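Local coordinates for protein periplasmic beta-glucosidase (PDB 6R5T) that probably hydrolyses terminal, non-reducing beta-D-glucosyl residues with release of beta-D-glucose, as a periplasmic family 3 glycoside hydrolase, at residues E361-L366 against W539-E544; V408-G413 against V516-R521; V473-G478 against K504-T509; P512-L517 against D551-E556. The protein carries 1 engineered substitution. All blocks are in the same frame, centred on the assembly; numbering follows the deposited sequence. Where two conformers were deposited one is given.

Contact 1 (E361-L366 against W539-E544)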
loop_
_atom_site.group_PDB
_atom_site.type_symbol
_atom_site.label_atom_id
_atom_site.label_comp_id
_atom_site.label_asym_id
_atom_site.label_seq_id
_atom_site.Cartn_x
_atom_site.Cartn_y
_atom_site.Cartn_z
ATOM N N GLU A 361 22.529 -12.343 20.234
ATOM C CA GLU A 361 21.556 -11.419 20.815
ATOM C C GLU A 361 20.366 -11.161 19.892
ATOM O O GLU A 361 19.341 -10.744 20.407
ATOM C CB GLU A 361 22.217 -10.095 21.177
ATOM C CG GLU A 361 23.302 -10.217 22.250
ATOM C CD GLU A 361 22.803 -10.726 23.601
ATOM O OE1 GLU A 361 21.583 -10.555 23.891
ATOM O OE2 GLU A 361 23.609 -11.355 24.334
ATOM N N GLY A 362 20.529 -11.404 18.606
ATOM C CA GLY A 362 19.518 -11.083 17.581
ATOM C C GLY A 362 18.570 -12.251 17.322
ATOM O O GLY A 362 17.528 -12.054 16.645
ATOM N N LEU A 363 18.918 -13.448 17.783
ATOM C CA LEU A 363 18.117 -14.640 17.426
ATOM C C LEU A 363 16.792 -14.614 18.180
ATOM O O LEU A 363 16.782 -14.266 19.394
ATOM C CB LEU A 363 18.896 -15.910 17.765
ATOM C CG LEU A 363 20.276 -15.990 17.121
ATOM C CD1 LEU A 363 20.943 -17.283 17.553
ATOM C CD2 LEU A 363 20.254 -15.869 15.623
ATOM N N VAL A 364 15.693 -14.896 17.479
ATOM C CA VAL A 364 14.344 -14.739 18.069
ATOM C C VAL A 364 13.691 -16.099 18.141
ATOM O O VAL A 364 13.453 -16.758 17.086
ATOM C CB VAL A 364 13.456 -13.720 17.299
ATOM C CG1 VAL A 364 12.123 -13.576 17.996
ATOM C CG2 VAL A 364 14.112 -12.367 17.160
ATOM N N LEU A 365 13.354 -16.526 19.343
ATOM C CA LEU A 365 12.589 -17.781 19.490
ATOM C C LEU A 365 11.126 -17.474 19.238
ATOM O O LEU A 365 10.499 -16.696 19.986
ATOM C CB LEU A 365 12.836 -18.339 20.901
ATOM C CG LEU A 365 12.160 -19.677 21.167
ATOM C CD1 LEU A 365 12.684 -20.767 20.243
ATOM C CD2 LEU A 365 12.378 -20.076 22.622
ATOM N N LEU A 366 10.553 -18.044 18.198
ATOM C CA LEU A 366 9.159 -17.775 17.824
ATOM C C LEU A 366 8.204 -18.847 18.366
ATOM O O LEU A 366 7.019 -18.539 18.498
ATOM C CB LEU A 366 9.057 -17.680 16.309
ATOM C CG LEU A 366 9.729 -16.447 15.681
ATOM C CD1 LEU A 366 9.614 -16.481 14.196
ATOM C CD2 LEU A 366 9.101 -15.186 16.219
ATOM N N TRP A 539 17.499 -14.669 10.957
ATOM C CA TRP A 539 17.782 -13.579 10.002
ATOM C C TRP A 539 18.866 -14.051 9.037
ATOM O O TRP A 539 18.773 -15.186 8.564
ATOM C CB TRP A 539 18.169 -12.319 10.751
ATOM C CG TRP A 539 17.289 -11.964 11.897
ATOM C CD1 TRP A 539 17.606 -12.060 13.211
ATOM C CD2 TRP A 539 15.965 -11.446 11.815
ATOM N NE1 TRP A 539 16.564 -11.628 13.969
ATOM C CE2 TRP A 539 15.551 -11.217 13.144
ATOM C CE3 TRP A 539 15.068 -11.174 10.766
ATOM C CZ2 TRP A 539 14.286 -10.733 13.444
ATOM C CZ3 TRP A 539 13.809 -10.700 11.082
ATOM C CH2 TRP A 539 13.434 -10.475 12.398
ATOM N N PHE A 540 19.885 -13.248 8.766
ATOM C CA PHE A 540 21.182 -13.754 8.241
ATOM C C PHE A 540 22.177 -13.361 9.322
ATOM O O PHE A 540 22.363 -12.153 9.543
ATOM C CB PHE A 540 21.524 -13.206 6.855
ATOM C CG PHE A 540 20.533 -13.552 5.771
ATOM C CD1 PHE A 540 20.269 -14.879 5.442
ATOM C CD2 PHE A 540 19.817 -12.570 5.152
ATOM C CE1 PHE A 540 19.339 -15.201 4.472
ATOM C CE2 PHE A 540 18.874 -12.890 4.189
ATOM C CZ PHE A 540 18.638 -14.206 3.856
ATOM N N SER A 541 22.750 -14.320 10.045
ATOM C CA SER A 541 23.434 -14.035 11.343
ATOM C C SER A 541 24.947 -13.768 11.203
ATOM O O SER A 541 25.586 -13.509 12.228
ATOM C CB SER A 541 23.140 -15.119 12.330
ATOM O OG SER A 541 21.903 -14.839 12.986
ATOM N N GLY A 542 25.495 -13.803 9.986
ATOM C CA GLY A 542 26.876 -13.315 9.764
ATOM C C GLY A 542 27.932 -14.389 9.810
ATOM O O GLY A 542 27.655 -15.593 9.821
ATOM N N THR A 543 29.183 -13.937 9.866
ATOM C CA THR A 543 30.378 -14.813 9.779
ATOM C C THR A 543 30.360 -15.886 10.878
ATOM O O THR A 543 30.777 -17.000 10.580
ATOM C CB THR A 543 31.615 -13.934 9.936
ATOM O OG1 THR A 543 31.683 -13.048 8.817
ATOM C CG2 THR A 543 32.891 -14.741 10.006
ATOM N N GLU A 544 29.884 -15.564 12.075
ATOM C CA GLU A 544 29.809 -16.531 13.188
ATOM C C GLU A 544 28.389 -17.034 13.360
ATOM O O GLU A 544 28.096 -17.643 14.403
ATOM C CB GLU A 544 30.354 -15.859 14.438
ATOM C CG GLU A 544 31.870 -15.818 14.446
ATOM C CD GLU A 544 32.523 -17.184 14.605
ATOM O OE1 GLU A 544 32.058 -17.922 15.491
ATOM O OE2 GLU A 544 33.457 -17.542 13.816
#

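Contact 2 (V408-G413 against V516-R521)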
loop_
_atom_site.group_PDB
_atom_site.type_symbol
_atom_site.label_atom_id
_atom_site.label_comp_id
_atom_site.label_asym_id
_atom_site.label_seq_id
_atom_site.Cartn_x
_atom_site.Cartn_y
_atom_site.Cartn_z
ATOM N N VAL A 408 30.774 -19.480 9.279
ATOM C CA VAL A 408 30.357 -20.728 9.955
ATOM C C VAL A 408 28.909 -21.035 9.568
ATOM O O VAL A 408 28.008 -20.269 9.991
ATOM C CB VAL A 408 30.537 -20.624 11.465
ATOM C CG1 VAL A 408 30.156 -21.938 12.136
ATOM C CG2 VAL A 408 31.930 -20.173 11.861
ATOM N N THR A 409 28.688 -22.097 8.828
ATOM C CA THR A 409 27.319 -22.554 8.501
ATOM C C THR A 409 26.580 -23.100 9.728
ATOM O O THR A 409 27.177 -23.389 10.767
ATOM C CB THR A 409 27.321 -23.607 7.395
ATOM O OG1 THR A 409 27.895 -24.786 7.970
ATOM C CG2 THR A 409 28.080 -23.172 6.157
ATOM N N VAL A 410 25.268 -23.212 9.605
ATOM C CA VAL A 410 24.478 -23.842 10.693
ATOM C C VAL A 410 24.992 -25.265 10.892
ATOM O O VAL A 410 25.259 -25.627 12.040
ATOM C CB VAL A 410 22.980 -23.819 10.409
ATOM C CG1 VAL A 410 22.236 -24.644 11.444
ATOM C CG2 VAL A 410 22.503 -22.389 10.358
ATOM N N TYR A 411 25.186 -26.017 9.811
ATOM C CA TYR A 411 25.742 -27.386 9.944
ATOM C C TYR A 411 27.053 -27.363 10.731
ATOM O O TYR A 411 27.263 -28.127 11.677
ATOM C CB TYR A 411 25.906 -28.035 8.578
ATOM C CG TYR A 411 26.453 -29.426 8.722
ATOM C CD1 TYR A 411 27.817 -29.638 8.804
ATOM C CD2 TYR A 411 25.596 -30.497 8.840
ATOM C CE1 TYR A 411 28.327 -30.916 8.948
ATOM C CE2 TYR A 411 26.087 -31.786 8.986
ATOM C CZ TYR A 411 27.448 -31.971 9.092
ATOM O OH TYR A 411 27.946 -33.229 9.248
ATOM N N GLN A 412 28.004 -26.500 10.364
ATOM C CA GLN A 412 29.325 -26.478 10.993
ATOM C C GLN A 412 29.212 -26.051 12.438
ATOM O O GLN A 412 29.958 -26.562 13.276
ATOM C CB GLN A 412 30.281 -25.580 10.190
ATOM C CG GLN A 412 31.702 -25.645 10.689
ATOM C CD GLN A 412 32.282 -27.016 10.426
ATOM O OE1 GLN A 412 32.229 -27.503 9.306
ATOM N NE2 GLN A 412 32.686 -27.697 11.489
ATOM N N GLY A 413 28.299 -25.127 12.760
ATOM C CA GLY A 413 28.092 -24.711 14.154
ATOM C C GLY A 413 27.622 -25.893 14.997
ATOM O O GLY A 413 28.112 -26.060 16.142
ATOM N N VAL A 516 15.003 -23.731 11.784
ATOM C CA VAL A 516 15.994 -22.648 11.853
ATOM C C VAL A 516 15.799 -21.802 10.600
ATOM O O VAL A 516 16.049 -22.266 9.488
ATOM C CB VAL A 516 17.438 -23.181 11.974
ATOM C CG1 VAL A 516 18.414 -22.036 11.878
ATOM C CG2 VAL A 516 17.644 -23.974 13.241
ATOM N N LEU A 517 15.242 -20.608 10.772
ATOM C CA LEU A 517 14.817 -19.776 9.637
ATOM C C LEU A 517 15.931 -18.777 9.319
ATOM O O LEU A 517 16.440 -18.106 10.257
ATOM C CB LEU A 517 13.603 -18.965 10.074
ATOM C CG LEU A 517 12.303 -19.687 10.373
ATOM C CD1 LEU A 517 11.231 -18.618 10.643
ATOM C CD2 LEU A 517 11.911 -20.621 9.250
ATOM N N MET A 518 16.274 -18.662 8.049
ATOM C CA MET A 518 17.119 -17.553 7.556
ATOM C C MET A 518 16.230 -16.757 6.618
ATOM O O MET A 518 15.462 -17.323 5.814
ATOM C CB MET A 518 18.383 -18.013 6.849
ATOM C CG MET A 518 19.213 -18.841 7.687
ATOM S SD MET A 518 20.913 -18.813 6.998
ATOM C CE MET A 518 21.506 -20.153 8.013
ATOM N N ASN A 519 16.383 -15.457 6.666
ATOM C CA ASN A 519 15.508 -14.583 5.872
ATOM C C ASN A 519 15.902 -13.138 6.152
ATOM O O ASN A 519 16.484 -12.841 7.228
ATOM C CB ASN A 519 14.028 -14.716 6.258
ATOM C CG ASN A 519 13.739 -14.707 7.737
ATOM O OD1 ASN A 519 14.239 -15.596 8.469
ATOM N ND2 ASN A 519 12.939 -13.765 8.215
ATOM N N GLY A 520 15.546 -12.252 5.217
ATOM C CA GLY A 520 15.917 -10.836 5.345
ATOM C C GLY A 520 14.718 -9.939 5.498
ATOM O O GLY A 520 14.866 -8.718 5.448
ATOM N N ARG A 521 13.540 -10.504 5.706
ATOM C CA ARG A 521 12.284 -9.738 5.805
ATOM C C ARG A 521 11.354 -10.597 6.652
ATOM O O ARG A 521 11.544 -11.805 6.760
ATOM C CB ARG A 521 11.636 -9.539 4.444
ATOM C CG ARG A 521 11.369 -10.833 3.682
ATOM C CD ARG A 521 10.393 -10.734 2.529
ATOM N NE ARG A 521 10.780 -9.766 1.503
ATOM C CZ ARG A 521 11.702 -9.924 0.586
ATOM N NH1 ARG A 521 11.909 -8.992 -0.325
ATOM N NH2 ARG A 521 12.437 -11.017 0.549
#

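Contact 3 (V473-G478 against K504-T509)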
loop_
_atom_site.group_PDB
_atom_site.type_symbol
_atom_site.label_atom_id
_atom_site.label_comp_id
_atom_site.label_asym_id
_atom_site.label_seq_id
_atom_site.Cartn_x
_atom_site.Cartn_y
_atom_site.Cartn_z
ATOM N N VAL A 473 14.837 -33.556 13.839
ATOM C CA VAL A 473 15.209 -32.856 12.580
ATOM C C VAL A 473 15.400 -31.383 12.859
ATOM O O VAL A 473 14.486 -30.767 13.443
ATOM C CB VAL A 473 14.132 -33.043 11.515
ATOM C CG1 VAL A 473 14.432 -32.208 10.292
ATOM C CG2 VAL A 473 13.943 -34.516 11.146
ATOM N N VAL A 474 16.563 -30.879 12.485
ATOM C CA VAL A 474 16.824 -29.409 12.440
ATOM C C VAL A 474 16.722 -29.024 10.969
ATOM O O VAL A 474 17.632 -29.365 10.187
ATOM C CB VAL A 474 18.173 -29.051 13.059
ATOM C CG1 VAL A 474 18.494 -27.566 12.930
ATOM C CG2 VAL A 474 18.182 -29.422 14.530
ATOM N N ALA A 475 15.641 -28.359 10.586
ATOM C CA ALA A 475 15.410 -27.945 9.198
ATOM C C ALA A 475 15.881 -26.492 9.071
ATOM O O ALA A 475 15.378 -25.630 9.799
ATOM C CB ALA A 475 13.972 -28.089 8.820
ATOM N N VAL A 476 16.828 -26.234 8.206
ATOM C CA VAL A 476 17.452 -24.912 8.016
ATOM C C VAL A 476 16.930 -24.417 6.664
ATOM O O VAL A 476 17.358 -24.864 5.607
ATOM C CB VAL A 476 18.990 -24.918 8.101
ATOM C CG1 VAL A 476 19.497 -23.491 8.217
ATOM C CG2 VAL A 476 19.491 -25.769 9.252
ATOM N N VAL A 477 15.974 -23.511 6.738
ATOM C CA VAL A 477 15.112 -23.160 5.608
ATOM C C VAL A 477 14.879 -21.654 5.600
ATOM O O VAL A 477 15.123 -20.973 6.618
ATOM C CB VAL A 477 13.781 -23.909 5.689
ATOM C CG1 VAL A 477 13.980 -25.379 5.370
ATOM C CG2 VAL A 477 13.069 -23.710 7.020
ATOM N N GLY A 478 14.391 -21.161 4.460
ATOM C CA GLY A 478 13.942 -19.770 4.348
ATOM C C GLY A 478 14.437 -19.169 3.047
ATOM O O GLY A 478 14.430 -19.835 2.023
ATOM N N LYS A 504 6.617 -30.127 4.904
ATOM C CA LYS A 504 5.368 -30.921 5.070
ATOM C C LYS A 504 5.751 -32.405 5.105
ATOM O O LYS A 504 5.208 -33.181 5.925
ATOM C CB LYS A 504 4.367 -30.635 3.969
ATOM C CG LYS A 504 3.663 -29.290 4.159
ATOM C CD LYS A 504 2.751 -28.855 3.036
ATOM C CE LYS A 504 2.351 -27.400 3.242
ATOM N NZ LYS A 504 1.169 -27.010 2.439
ATOM N N ALA A 505 6.658 -32.806 4.234
ATOM C CA ALA A 505 7.089 -34.229 4.196
ATOM C C ALA A 505 7.846 -34.579 5.464
ATOM O O ALA A 505 7.631 -35.674 6.038
ATOM C CB ALA A 505 7.896 -34.474 2.937
ATOM N N LEU A 506 8.694 -33.682 5.977
ATOM C CA LEU A 506 9.443 -33.951 7.224
ATOM C C LEU A 506 8.447 -34.066 8.384
ATOM O O LEU A 506 8.629 -34.914 9.270
ATOM C CB LEU A 506 10.468 -32.846 7.479
ATOM C CG LEU A 506 11.662 -32.835 6.541
ATOM C CD1 LEU A 506 12.441 -31.551 6.737
ATOM C CD2 LEU A 506 12.575 -34.037 6.768
ATOM N N LYS A 507 7.430 -33.212 8.420
ATOM C CA LYS A 507 6.444 -33.254 9.522
ATOM C C LYS A 507 5.797 -34.643 9.545
ATOM O O LYS A 507 5.585 -35.183 10.670
ATOM C CB LYS A 507 5.392 -32.174 9.267
ATOM C CG LYS A 507 4.197 -32.138 10.216
ATOM C CD LYS A 507 4.565 -31.881 11.631
ATOM C CE LYS A 507 3.343 -31.889 12.551
ATOM N NZ LYS A 507 3.745 -31.524 13.925
ATOM N N ALA A 508 5.526 -35.184 8.370
ATOM C CA ALA A 508 4.775 -36.465 8.222
ATOM C C ALA A 508 5.608 -37.654 8.742
ATOM O O ALA A 508 5.038 -38.731 9.035
ATOM C CB ALA A 508 4.359 -36.624 6.796
ATOM N N THR A 509 6.886 -37.476 9.028
ATOM C CA THR A 509 7.737 -38.553 9.626
ATOM C C THR A 509 7.464 -38.752 11.110
ATOM O O THR A 509 7.923 -39.762 11.678
ATOM C CB THR A 509 9.238 -38.293 9.484
ATOM O OG1 THR A 509 9.656 -37.169 10.292
ATOM C CG2 THR A 509 9.621 -38.163 8.031
#

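Contact 4 (P512-L517 against D551-E556)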
loop_
_atom_site.group_PDB
_atom_site.type_symbol
_atom_site.label_atom_id
_atom_site.label_comp_id
_atom_site.label_asym_id
_atom_site.label_seq_id
_atom_site.Cartn_x
_atom_site.Cartn_y
_atom_site.Cartn_z
ATOM N N PRO A 512 10.471 -34.971 15.910
ATOM C CA PRO A 512 10.434 -33.589 16.389
ATOM C C PRO A 512 11.078 -32.674 15.331
ATOM O O PRO A 512 12.113 -33.048 14.797
ATOM C CB PRO A 512 11.232 -33.616 17.685
ATOM C CG PRO A 512 11.082 -35.042 18.171
ATOM C CD PRO A 512 11.053 -35.883 16.916
ATOM N N LEU A 513 10.421 -31.560 15.011
ATOM C CA LEU A 513 10.861 -30.711 13.882
ATOM C C LEU A 513 11.213 -29.324 14.408
ATOM O O LEU A 513 10.270 -28.602 14.847
ATOM C CB LEU A 513 9.750 -30.663 12.854
ATOM C CG LEU A 513 9.966 -29.794 11.625
ATOM C CD1 LEU A 513 11.219 -30.198 10.847
ATOM C CD2 LEU A 513 8.739 -29.792 10.717
ATOM N N VAL A 514 12.482 -28.968 14.331
ATOM C CA VAL A 514 12.996 -27.650 14.759
ATOM C C VAL A 514 13.263 -26.856 13.476
ATOM O O VAL A 514 14.018 -27.323 12.654
ATOM C CB VAL A 514 14.282 -27.739 15.594
ATOM C CG1 VAL A 514 14.832 -26.371 15.899
ATOM C CG2 VAL A 514 14.086 -28.517 16.876
ATOM N N LEU A 515 12.624 -25.693 13.312
ATOM C CA LEU A 515 12.924 -24.848 12.147
ATOM C C LEU A 515 13.919 -23.781 12.534
ATOM O O LEU A 515 13.703 -23.042 13.506
ATOM C CB LEU A 515 11.656 -24.162 11.655
ATOM C CG LEU A 515 10.517 -24.997 11.168
ATOM C CD1 LEU A 515 9.581 -24.097 10.391
ATOM C CD2 LEU A 515 10.979 -26.188 10.357
ATOM N N VAL A 516 15.003 -23.731 11.784
ATOM C CA VAL A 516 15.994 -22.648 11.853
ATOM C C VAL A 516 15.799 -21.802 10.600
ATOM O O VAL A 516 16.049 -22.266 9.488
ATOM C CB VAL A 516 17.438 -23.181 11.974
ATOM C CG1 VAL A 516 18.414 -22.036 11.878
ATOM C CG2 VAL A 516 17.644 -23.974 13.241
ATOM N N LEU A 517 15.242 -20.608 10.772
ATOM C CA LEU A 517 14.817 -19.776 9.637
ATOM C C LEU A 517 15.931 -18.777 9.319
ATOM O O LEU A 517 16.440 -18.106 10.257
ATOM C CB LEU A 517 13.603 -18.965 10.074
ATOM C CG LEU A 517 12.303 -19.687 10.373
ATOM C CD1 LEU A 517 11.231 -18.618 10.643
ATOM C CD2 LEU A 517 11.911 -20.621 9.250
ATOM N N ASP A 551 24.832 -22.151 19.763
ATOM C CA ASP A 551 24.842 -21.693 21.156
ATOM C C ASP A 551 23.409 -21.620 21.673
ATOM O O ASP A 551 23.172 -22.033 22.807
ATOM C CB ASP A 551 25.532 -20.341 21.274
ATOM C CG ASP A 551 27.044 -20.379 21.086
ATOM O OD1 ASP A 551 27.641 -21.511 21.179
ATOM O OD2 ASP A 551 27.592 -19.295 20.789
ATOM N N VAL A 552 22.465 -21.114 20.876
ATOM C CA VAL A 552 21.067 -21.009 21.322
ATOM C C VAL A 552 20.433 -22.378 21.307
ATOM O O VAL A 552 19.770 -22.709 22.297
ATOM C CB VAL A 552 20.292 -20.008 20.455
ATOM C CG1 VAL A 552 18.791 -20.253 20.542
ATOM C CG2 VAL A 552 20.716 -18.631 20.902
ATOM N N LEU A 553 20.609 -23.157 20.256
ATOM C CA LEU A 553 19.922 -24.456 20.133
ATOM C C LEU A 553 20.318 -25.411 21.264
ATOM O O LEU A 553 19.439 -26.154 21.734
ATOM C CB LEU A 553 20.219 -25.093 18.772
ATOM C CG LEU A 553 19.553 -24.388 17.587
ATOM C CD1 LEU A 553 20.088 -24.969 16.302
ATOM C CD2 LEU A 553 18.022 -24.454 17.653
ATOM N N PHE A 554 21.534 -25.311 21.773
ATOM C CA PHE A 554 21.992 -26.228 22.843
ATOM C C PHE A 554 21.937 -25.567 24.219
ATOM O O PHE A 554 22.287 -26.228 25.231
ATOM C CB PHE A 554 23.373 -26.771 22.473
ATOM C CG PHE A 554 23.361 -27.732 21.328
ATOM C CD1 PHE A 554 22.640 -28.903 21.390
ATOM C CD2 PHE A 554 24.084 -27.471 20.188
ATOM C CE1 PHE A 554 22.617 -29.800 20.339
ATOM C CE2 PHE A 554 24.074 -28.376 19.145
ATOM C CZ PHE A 554 23.316 -29.520 19.201
ATOM N N GLY A 555 21.414 -24.356 24.302
ATOM C CA GLY A 555 21.101 -23.677 25.580
ATOM C C GLY A 555 22.296 -23.059 26.252
ATOM O O GLY A 555 22.164 -22.629 27.404
ATOM N N GLU A 556 23.366 -22.836 25.514
ATOM C CA GLU A 556 24.504 -22.038 26.011
ATOM C C GLU A 556 24.046 -20.590 26.104
ATOM O O GLU A 556 24.555 -19.869 26.925
ATOM C CB GLU A 556 25.738 -22.140 25.122
ATOM C CG GLU A 556 26.081 -23.540 24.650
ATOM C CD GLU A 556 26.764 -24.437 25.670
ATOM O OE1 GLU A 556 27.101 -25.589 25.297
ATOM O OE2 GLU A 556 26.961 -23.990 26.826
#

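Contact 1 (E361-L366 against W539-E544)
The indole N-H of W539 donates to the carbonyl oxygen of G362, with NE1 2.9 Å from O. The N-H...O angle of 145° shows a moderately bent bond. The oxygen lies practically in the indole plane, at the ring edge, whereas NE1 stands above the plane of the G362 carbonyl, 35° out of it. The first torsion of W539 carries the indole toward the glycine, and the second, chi2 108°, turns its N-H edge to the oxygen. Beside the bond, V364 brings CG2 to 4.1 Å from W539 CZ2, an oblique apolar touch that is equally near NE1. This buried group of G362, V364 and W539 is the firm part of the contact. The S541 side is less certain: the serine occupies two conformers, and in the one described its OG donates to the carbonyl oxygen of T538, while L363 packs beside it. The contact thus joins the passage from helix 352-362 into edge strand 364-368 to the loop between strand 534-537 and helix 545-553; V364 also bonds through its backbone to E537, and L363 packs on I549 and V552.

Contact 2 (V408-G413 against V516-R521)
V410 holds CG1 anti to the backbone N (chi1 172°), which swings CG2 toward strand 513-518, while M518 has CG anti to its carbonyl carbon (chi1 -58°) and then runs extended, carrying its terminal methyl out to the helix. The two side chains pass in opposite directions and meet at these methyl groups: V410 CG2 lies 3.4 Å from M518 CE, closer than usual for two carbons, so the packing is tight at this point. The same V410 CG2 is 4.4 Å from V516 CG1, a looser touch. One valine branch therefore faces two residues spaced two apart on the strand, both pointing to the same side of the sheet. The contact is entirely apolar and buried. V410 opens the helix just after the N-cap T409, whose OG1 accepts from Q412 N at 2.9 Å, with a fairly straight N-H...O angle of 163°, and caps the first turn. Around this point V410 and V516 both touch I549 of helix 545-553, and V410 and M518 both touch V476 of strand 472-478. Helix 410-418 thus packs beside helix 545-553 against the central strands of the mixed sheet in the C-terminal domain.

Contact 3 (V473-G478 against K504-T509)
The carbonyl oxygen of L506 is gripped twice by T509: OG1 of T509 donates to L506 O at 2.7 Å, and T509 N to the same oxygen at 3.1 Å. The hydroxyl approaches in the carbonyl plane with a C=O...OG1 angle of 155°, and OG1 in turn accepts from K511 N, which ties the chain leaving helix 497-508 back to L506. The side chain of that leucine makes the contact with the strand. With CG swung to the backbone-N side (chi1 -71°), L506 presents one methyl to the sheet: CD1 is 4.1 Å from V473 CG1 and 4.3 Å from A475 CB. V473 and A475, two apart on strand 472-478, point to the same side, and the leucine and V473 cross obliquely. L503, one turn earlier, continues the packing on A475, and A467 of helix 456-468 touches both V473 and L506. Strand 472-478, helix 497-508 and strand 513-518 form a beta-alpha-beta unit, and here its helix lies on its first strand. Chemically the duties are divided: the methyls of L506, V473 and A475 meet across the interface by van der Waals contact alone, while the polar bonds of L506 O stay within the helix end, where they fasten the turn that leaves it.

Contact 4 (P512-L517 against D551-E556)
Strand 513-518 runs past the last turn of helix 545-553 with the CA atoms of V514 and L553 9.3 Å apart, a separation spanned by side chains rather than by backbone bonding. L553 does all the touching from the helix. Its first torsion (chi1 -71°) sets CG across from the carbonyl carbon, and the two methyls of its fork divide between two valines: CD1 lies 4.0 Å from V516 CG2, and CD2 lies 4.1 Å from V514 CG1. Although V514 and V516 share nearly the same first torsion, they offer different branches, V514 the one anti to its backbone N and V516 the one beside it. L553 slides past V514 in the opposite direction but meets V516 at a slant. Both valines point to the same side of the sheet, as expected of residues two apart on a strand.

Directly after the leucine the helix closes in a Schellman motif. G555 adopts a positive phi of 80° and donates from N to V552 O at 3.1 Å, while E556 N reaches back to D551 O in a weak bond. The polar ends of this turn look elsewhere: D551 forms salt bridges with R356 and R360, and E556 with K377. L553 also touches L414 of helix 410-418 and L536 of the neighbouring strand. The chemistry therefore implies attachment by shape: one forked leucine laid over two branched residues by dispersion forces, while the salt bridges of D551 and E556 and the capping bonds lie away from the valines.

Overall arrangement
All four contacts build the mixed-sheet alpha/beta layer of the family 3 C-terminal domain. Strand 513-518 is common to contacts 2 and 4, which share V516 and L517 and have centres 11 Å apart. Contact 3 uses the neighbouring parallel strand, joined by the backbone hydrogen bond V516 N to A475 O, 2.8 Å, but its helix packs on the other face of the sheet. Contact 1, at the antiparallel edge strand, touches contact 2 (centres 8 Å apart) through W539 O and N519 N, and contact 4 through L363 and V552; the centres of contacts 1 and 3 are about 20 Å apart. None lies at the glycan pocket, although pocket residue E486 belongs to the connection that contact 3 closes.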